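Phosphoribosyl-AMP cyclohydrolase (Medicago truncatula, PDB 7BGM) probably catalyses the second and third steps of histidine biosynthesis, hydrolysing phosphoribosyl-ATP to phosphoribosyl-AMP and diphosphate and then opening the adenine ring of phosphoribosyl-AMP. Local coordinates at residues A[8-13]-A[37-43]; A[70-76]-A[89-95]; A[169-173]-A[189-193]. All blocks are in the same frame, centred on the assembly; numbering follows the deposited sequence.

Contact 1 of 3, residues A[8-13]-A[37-43]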
# COMPACT_ATOMS: atom_id res chain seq x y z
N LEU A 8 -15.00 -11.33 -18.96
CA LEU A 8 -15.63 -10.02 -19.11
C LEU A 8 -17.15 -10.11 -18.97
O LEU A 8 -17.77 -9.17 -18.47
CB LEU A 8 -15.25 -9.41 -20.45
CG LEU A 8 -13.76 -9.12 -20.61
CD1 LEU A 8 -13.49 -8.75 -22.05
CD2 LEU A 8 -13.28 -8.01 -19.68
N ASP A 9 -17.75 -11.23 -19.36
CA ASP A 9 -19.20 -11.37 -19.19
C ASP A 9 -19.60 -11.39 -17.72
O ASP A 9 -20.78 -11.15 -17.40
CB ASP A 9 -19.70 -12.65 -19.85
CG ASP A 9 -19.60 -12.62 -21.37
OD1 ASP A 9 -19.27 -11.55 -21.93
OD2 ASP A 9 -19.88 -13.67 -21.99
N SER A 10 -18.67 -11.68 -16.82
CA SER A 10 -18.98 -11.80 -15.40
C SER A 10 -18.76 -10.51 -14.63
O SER A 10 -19.02 -10.47 -13.41
CB SER A 10 -18.14 -12.92 -14.78
OG SER A 10 -16.81 -12.45 -14.54
N VAL A 11 -18.25 -9.45 -15.31
CA VAL A 11 -18.04 -8.16 -14.67
C VAL A 11 -19.38 -7.43 -14.62
O VAL A 11 -20.19 -7.54 -15.55
CB VAL A 11 -16.99 -7.33 -15.44
CG1 VAL A 11 -16.86 -5.89 -14.88
CG2 VAL A 11 -15.63 -8.04 -15.42
N LYS A 12 -19.64 -6.73 -13.51
CA LYS A 12 -20.88 -5.99 -13.31
C LYS A 12 -20.69 -4.57 -13.84
O LYS A 12 -20.44 -3.61 -13.09
CB LYS A 12 -21.27 -5.99 -11.83
CG LYS A 12 -22.56 -5.28 -11.47
CD LYS A 12 -22.71 -5.30 -9.96
CE LYS A 12 -23.98 -4.62 -9.48
NZ LYS A 12 -23.96 -4.55 -7.98
N TRP A 13 -20.80 -4.46 -15.17
CA TRP A 13 -20.68 -3.17 -15.85
C TRP A 13 -21.87 -2.29 -15.46
O TRP A 13 -22.98 -2.78 -15.23
CB TRP A 13 -20.64 -3.36 -17.39
CG TRP A 13 -19.64 -4.41 -17.85
CD1 TRP A 13 -19.93 -5.72 -18.24
CD2 TRP A 13 -18.21 -4.28 -17.91
NE1 TRP A 13 -18.75 -6.40 -18.54
CE2 TRP A 13 -17.69 -5.54 -18.34
CE3 TRP A 13 -17.31 -3.22 -17.65
CZ2 TRP A 13 -16.33 -5.76 -18.52
CZ3 TRP A 13 -15.93 -3.45 -17.81
CH2 TRP A 13 -15.46 -4.72 -18.26
N ALA A 37 -13.00 1.64 -16.90
CA ALA A 37 -12.63 0.71 -17.94
C ALA A 37 -13.90 0.11 -18.53
O ALA A 37 -14.84 -0.17 -17.78
CB ALA A 37 -11.71 -0.38 -17.39
N ASN A 38 -13.93 -0.06 -19.85
CA ASN A 38 -14.97 -0.86 -20.48
C ASN A 38 -14.40 -2.24 -20.84
O ASN A 38 -13.26 -2.58 -20.46
CB ASN A 38 -15.55 -0.14 -21.70
CG ASN A 38 -14.51 0.14 -22.77
OD1 ASN A 38 -13.33 -0.18 -22.60
ND2 ASN A 38 -14.93 0.78 -23.87
N ARG A 39 -15.18 -3.05 -21.55
CA ARG A 39 -14.73 -4.39 -21.89
C ARG A 39 -13.38 -4.33 -22.61
O ARG A 39 -12.42 -5.01 -22.23
CB ARG A 39 -15.75 -5.10 -22.77
CG ARG A 39 -16.93 -5.70 -22.05
CD ARG A 39 -17.86 -6.34 -23.08
NE ARG A 39 -17.32 -7.62 -23.53
CZ ARG A 39 -17.69 -8.79 -23.00
NH1 ARG A 39 -18.59 -8.81 -22.03
NH2 ARG A 39 -17.16 -9.93 -23.44
N GLU A 40 -13.31 -3.50 -23.64
CA GLU A 40 -12.09 -3.41 -24.43
C GLU A 40 -10.90 -2.96 -23.59
O GLU A 40 -9.80 -3.48 -23.76
CB GLU A 40 -12.28 -2.49 -25.62
CG GLU A 40 -11.01 -2.41 -26.46
CD GLU A 40 -11.18 -1.72 -27.81
OE1 GLU A 40 -12.23 -1.09 -28.09
OE2 GLU A 40 -10.24 -1.84 -28.62
N ALA A 41 -11.10 -2.00 -22.67
CA ALA A 41 -9.97 -1.54 -21.85
C ALA A 41 -9.42 -2.66 -20.98
O ALA A 41 -8.19 -2.77 -20.80
CB ALA A 41 -10.35 -0.34 -20.98
N VAL A 42 -10.30 -3.49 -20.39
CA VAL A 42 -9.81 -4.57 -19.54
C VAL A 42 -9.12 -5.62 -20.40
O VAL A 42 -8.03 -6.12 -20.05
CB VAL A 42 -10.97 -5.17 -18.72
CG1 VAL A 42 -10.47 -6.38 -17.91
CG2 VAL A 42 -11.58 -4.09 -17.81
N ALA A 43 -9.72 -5.98 -21.53
CA ALA A 43 -9.09 -6.97 -22.41
C ALA A 43 -7.72 -6.49 -22.89
O ALA A 43 -6.77 -7.28 -22.97
CB ALA A 43 -10.00 -7.26 -23.60

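Contact 2 of 3, residues A[70-76]-A[89-95]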
# COMPACT_ATOMS: atom_id res chain seq x y z
N ASN A 70 5.30 6.85 -19.16
CA ASN A 70 5.23 6.32 -17.80
C ASN A 70 4.15 5.24 -17.71
O ASN A 70 3.12 5.39 -17.05
CB ASN A 70 4.99 7.45 -16.81
CG ASN A 70 6.16 8.42 -16.78
OD1 ASN A 70 7.30 7.98 -16.97
ND2 ASN A 70 5.90 9.71 -16.56
N PHE A 71 4.43 4.12 -18.40
CA PHE A 71 3.50 3.00 -18.41
C PHE A 71 3.37 2.36 -17.03
O PHE A 71 4.30 2.40 -16.20
CB PHE A 71 3.94 1.92 -19.40
CG PHE A 71 3.96 2.39 -20.84
CD1 PHE A 71 2.77 2.48 -21.56
CD2 PHE A 71 5.14 2.76 -21.46
CE1 PHE A 71 2.74 2.91 -22.88
CE2 PHE A 71 5.14 3.20 -22.79
CZ PHE A 71 3.92 3.30 -23.51
N ILE A 72 2.23 1.75 -16.78
CA ILE A 72 2.06 0.91 -15.59
C ILE A 72 2.03 -0.53 -16.06
O ILE A 72 1.06 -0.97 -16.70
CB ILE A 72 0.82 1.28 -14.77
CG1 ILE A 72 0.87 2.77 -14.35
CG2 ILE A 72 0.66 0.33 -13.54
CD1 ILE A 72 -0.55 3.32 -14.00
N ASN A 73 3.09 -1.27 -15.72
CA ASN A 73 3.27 -2.64 -16.18
C ASN A 73 2.52 -3.57 -15.25
O ASN A 73 2.86 -3.68 -14.06
CB ASN A 73 4.74 -3.00 -16.20
CG ASN A 73 5.53 -2.10 -17.10
OD1 ASN A 73 5.36 -2.12 -18.32
ND2 ASN A 73 6.37 -1.25 -16.50
N VAL A 74 1.49 -4.22 -15.77
CA VAL A 74 0.51 -4.91 -14.94
C VAL A 74 1.00 -6.32 -14.57
O VAL A 74 1.28 -7.14 -15.45
CB VAL A 74 -0.86 -4.95 -15.62
CG1 VAL A 74 -1.81 -5.73 -14.76
CG2 VAL A 74 -1.37 -3.50 -15.76
N HIS A 75 1.05 -6.59 -13.26
CA HIS A 75 1.43 -7.89 -12.71
C HIS A 75 0.23 -8.79 -12.39
O HIS A 75 0.34 -10.02 -12.45
CB HIS A 75 2.20 -7.69 -11.40
CG HIS A 75 3.62 -7.29 -11.59
ND1 HIS A 75 4.00 -6.22 -12.37
CD2 HIS A 75 4.75 -7.80 -11.07
CE1 HIS A 75 5.32 -6.11 -12.35
NE2 HIS A 75 5.80 -7.05 -11.56
N ASP A 76 -0.91 -8.20 -12.04
CA ASP A 76 -2.11 -8.98 -11.76
C ASP A 76 -3.29 -8.03 -11.85
O ASP A 76 -3.12 -6.81 -11.78
CB ASP A 76 -2.08 -9.66 -10.40
CG ASP A 76 -2.82 -11.06 -10.42
OD1 ASP A 76 -3.80 -11.29 -11.21
OD2 ASP A 76 -2.40 -11.93 -9.63
N LEU A 89 -2.83 -4.18 -10.65
CA LEU A 89 -1.68 -4.21 -9.74
C LEU A 89 -0.41 -4.25 -10.57
O LEU A 89 -0.19 -5.20 -11.32
CB LEU A 89 -1.79 -5.41 -8.81
CG LEU A 89 -0.93 -5.41 -7.55
CD1 LEU A 89 -1.28 -4.29 -6.59
CD2 LEU A 89 -1.05 -6.78 -6.86
N GLY A 90 0.41 -3.20 -10.49
CA GLY A 90 1.49 -3.07 -11.46
C GLY A 90 2.63 -2.18 -11.02
O GLY A 90 2.59 -1.56 -9.95
N LYS A 91 3.65 -2.11 -11.87
CA LYS A 91 4.88 -1.39 -11.59
C LYS A 91 4.96 -0.19 -12.51
O LYS A 91 5.06 -0.37 -13.74
CB LYS A 91 6.10 -2.31 -11.79
CG LYS A 91 7.47 -1.66 -11.41
CD LYS A 91 7.61 -1.52 -9.87
CE LYS A 91 8.98 -0.98 -9.46
NZ LYS A 91 9.15 -0.82 -8.00
N PRO A 92 4.98 1.04 -12.00
CA PRO A 92 5.05 2.21 -12.90
C PRO A 92 6.47 2.44 -13.38
O PRO A 92 7.43 2.23 -12.64
CB PRO A 92 4.59 3.38 -12.02
CG PRO A 92 4.91 2.92 -10.63
CD PRO A 92 4.76 1.42 -10.60
N ASP A 93 6.58 2.86 -14.65
CA ASP A 93 7.86 3.27 -15.23
C ASP A 93 8.33 4.65 -14.77
O ASP A 93 9.50 5.02 -15.00
CB ASP A 93 7.75 3.29 -16.76
CG ASP A 93 7.80 1.90 -17.37
OD1 ASP A 93 8.22 0.97 -16.67
OD2 ASP A 93 7.45 1.77 -18.56
N GLY A 94 7.44 5.45 -14.22
CA GLY A 94 7.75 6.80 -13.79
C GLY A 94 6.51 7.41 -13.16
O GLY A 94 5.52 6.71 -12.91
N PRO A 95 6.55 8.70 -12.85
CA PRO A 95 5.42 9.33 -12.15
C PRO A 95 4.11 9.18 -12.93
O PRO A 95 4.06 9.35 -14.15
CB PRO A 95 5.85 10.79 -12.01
CG PRO A 95 7.08 10.95 -12.79
CD PRO A 95 7.65 9.64 -13.11
O HOH W 1 3.08 5.62 -14.08
O HOH W 2 7.02 -0.32 -19.92

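Contact 3 of 3, residues A[169-173]-A[189-193]. With ZN (zinc ion), chain E.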
# COMPACT_ATOMS: atom_id res chain seq x y z
N GLU A 169 20.18 -3.38 17.75
CA GLU A 169 18.75 -3.64 17.63
C GLU A 169 18.49 -5.01 17.01
O GLU A 169 17.51 -5.69 17.37
CB GLU A 169 18.07 -2.56 16.79
CG GLU A 169 18.06 -1.15 17.42
CD GLU A 169 17.25 -1.07 18.70
OE1 GLU A 169 16.60 -2.08 19.07
OE2 GLU A 169 17.25 0.00 19.34
N ALA A 170 19.31 -5.41 16.04
CA ALA A 170 19.16 -6.72 15.44
C ALA A 170 19.33 -7.81 16.49
O ALA A 170 18.60 -8.81 16.49
CB ALA A 170 20.17 -6.91 14.30
N ASN A 171 20.29 -7.63 17.39
CA ASN A 171 20.47 -8.57 18.48
C ASN A 171 19.28 -8.57 19.43
O ASN A 171 18.88 -9.63 19.93
CB ASN A 171 21.76 -8.25 19.24
CG ASN A 171 22.03 -9.24 20.34
OD1 ASN A 171 22.28 -10.42 20.08
ND2 ASN A 171 22.00 -8.76 21.59
N GLU A 172 18.72 -7.38 19.73
CA GLU A 172 17.51 -7.30 20.56
C GLU A 172 16.36 -8.09 19.94
O GLU A 172 15.62 -8.78 20.64
CB GLU A 172 17.08 -5.84 20.75
CG GLU A 172 17.96 -5.01 21.64
CD GLU A 172 18.12 -5.60 23.03
OE1 GLU A 172 17.09 -5.95 23.66
OE2 GLU A 172 19.27 -5.72 23.48
N LEU A 173 16.18 -7.95 18.63
CA LEU A 173 15.12 -8.70 17.95
C LEU A 173 15.34 -10.20 18.09
O LEU A 173 14.40 -10.95 18.38
CB LEU A 173 15.07 -8.30 16.48
CG LEU A 173 13.98 -8.99 15.66
CD1 LEU A 173 12.55 -8.56 16.07
CD2 LEU A 173 14.24 -8.70 14.18
N GLU A 189 10.68 -4.47 18.98
CA GLU A 189 12.08 -4.55 18.54
C GLU A 189 12.18 -4.51 17.01
O GLU A 189 13.13 -3.92 16.47
CB GLU A 189 12.74 -5.80 19.09
CG GLU A 189 12.94 -5.70 20.61
CD GLU A 189 13.63 -4.40 21.03
OE1 GLU A 189 14.53 -3.94 20.30
OE2 GLU A 189 13.28 -3.82 22.08
N MET A 190 11.24 -5.14 16.30
CA MET A 190 11.24 -5.02 14.85
C MET A 190 11.06 -3.57 14.41
O MET A 190 11.65 -3.13 13.42
CB MET A 190 10.13 -5.87 14.23
CG MET A 190 10.14 -5.89 12.70
SD MET A 190 11.58 -6.77 12.04
CE MET A 190 11.30 -6.48 10.29
N ALA A 191 10.24 -2.81 15.14
CA ALA A 191 10.09 -1.40 14.79
C ALA A 191 11.40 -0.64 15.01
O ALA A 191 11.74 0.24 14.21
CB ALA A 191 8.95 -0.76 15.59
N ASP A 192 12.17 -1.01 16.05
CA ASP A 192 13.48 -0.41 16.28
C ASP A 192 14.44 -0.74 15.14
O ASP A 192 15.19 0.12 14.67
CB ASP A 192 14.09 -0.92 17.59
CG ASP A 192 13.38 -0.42 18.84
OD1 ASP A 192 12.44 0.40 18.73
OD2 ASP A 192 13.79 -0.86 19.95
N VAL A 193 14.46 -2.01 14.72
CA VAL A 193 15.31 -2.42 13.60
C VAL A 193 14.94 -1.63 12.36
O VAL A 193 15.81 -1.07 11.67
CB VAL A 193 15.20 -3.94 13.37
CG1 VAL A 193 15.92 -4.34 12.08
CG2 VAL A 193 15.77 -4.70 14.55
ZN ZN E . 15.24 -2.10 20.56
O HOH W 3 16.00 -1.81 22.48

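Contact 1 of 3, residues A[8-13]-A[37-43]
The indole of Trp13 lies against the start of helix 39-48, with Arg39 N over one ring face, Trp13 CZ2 3.6 Å from Arg39 CG, and Val42 CG2 at the ring edge, 4.0 Å from Trp13 CH2. Its NE1 donates to Leu8 O (2.9 Å), tying the ring back to helix 3-9. The Arg39 side chain then runs past the indole to Asp9, whose OD1 takes hydrogen bonds from Arg39 NH1 (2.8 Å) and NH2 (3.1 Å) in a salt bridge; one face of the guanidinium rests on Leu8 CB, 3.6 Å from Arg39 CZ. Deeper in, Leu8 CD2 meets Val42 CG1 at 3.7 Å, and Val42 in turn reaches Ile86 and Tyr88 of strand 85-92. Asn38 is the N-cap: its OD1 accepts from Ala41 N at 2.9 Å. The N-terminal helix thus packs on the N-capped helix that follows strand 31-37 directly, in the cyclohydrolase half of the chain.

Contact 2 of 3, residues A[70-76]-A[89-95]
Segments 70-76 and 89-95 run antiparallel; the axes of strands 72-74 and 89-92 approach to 4.2 Å, their directions differ by 143°, and a classic beta bulge interrupts the ladder. Asn73 and Lys91 form a hydrogen-bonded pair, Asn73 N donating to Lys91 O (2.9 Å) and Lys91 N to Asn73 O (2.8 Å), flanked by the non-hydrogen-bonded pairs Ile72-Pro92 and Val74-Gly90. At the bulge, His75 N (2.7 Å) and Asp76 N (3.2 Å) both donate to Leu89 O, while Leu89 N returns a bond to Asp76 O at 2.9 Å. A side chain on Gly90 would run into Asn73 O and Ile72 CG2, so the tight pairing with Val74 depends on its absence. Ile72 and Pro92 share a face and touch Leu32 of strand 31-37, part of the cyclohydrolase sheet; Val74 and Leu89 pack on Phe110 and Leu125 of the second subunit, respectively. On the face of Asn73 and Lys91, the lysine NZ makes salt bridges to Asp27 and Glu209. Beyond Pro92, Asp93 N donates to Phe71 O at 2.8 Å, and Asn73 ND2 donates to Asp93 OD1 at 2.9 Å, while a water donates to both Asn73 OD1 (2.9 Å) and Asp93 OD2 (2.5 Å).

Contact 3 of 3, residues A[169-173]-A[189-193]
Three carboxylates from two helices crowd around one zinc ion: Glu169 OE1, Glu189 OE1 and Asp192 OD2 each lie 2.0 Å from ZN, and a water at 2.1 Å from ZN is a fourth ligand. The metal lets acidic oxygens approach that would otherwise repel, Glu169 OE1 standing 3.0 Å from Glu189 OE1 and 3.2 Å from Asp192 OD2. The segments are antiparallel, with axes 8.6 Å apart at closest approach and 157° between their directions. Glu189 and Asp192, three residues apart, bring their carboxylates to the same side of helix 183-204, and Glu169 meets them from helix 159-178. Beside the metal the interface is apolar: Val193 CG2 lies 3.9 Å from Glu169 CB and 4.1 Å from Leu173 CB, and Leu173 CD2 is 3.9 Å from Met190 SD. The second oxygens of the ligands are engaged too, Glu169 OE2 with Lys165, Glu189 OE2 with Arg185, and Asp192 OD1 with Arg218 of the second subunit. This acidic cluster on a helical pair is characteristic of the MazG-clan pyrophosphohydrolases, which use divalent metals, usually magnesium, to hydrolyse nucleotide phosphates. Glu172 beside it binds magnesium in another structure of this protein. The zinc here therefore probably occupies a position of the catalytic metal cluster, where cations can offset the charge of the triphosphate of phosphoribosyl-ATP, from which diphosphate is released.

Contacts 1 and 2 belong to the cyclohydrolase half, their centres 20 Å apart, and are joined through the sheet containing strands 31-37 and 85-92; contact 3 belongs to the helical pyrophosphohydrolase half, its centre 47 Å from that of contact 1 and 33 Å from that of contact 2. Contact 3 itself holds a metal site. The other two lie near such sites: the Trp13 side chain is about 8 Å from that of the zinc ligand Asp84 and about 12 Å from a bound zinc ion, the Pro95 side chain about 9 Å from a bound zinc ion, and the Ile72 side chain about 4 Å from that of Lys64, an AMP-binding residue in another structure of this protein. Contacts 2 and 3 both touch the second subunit.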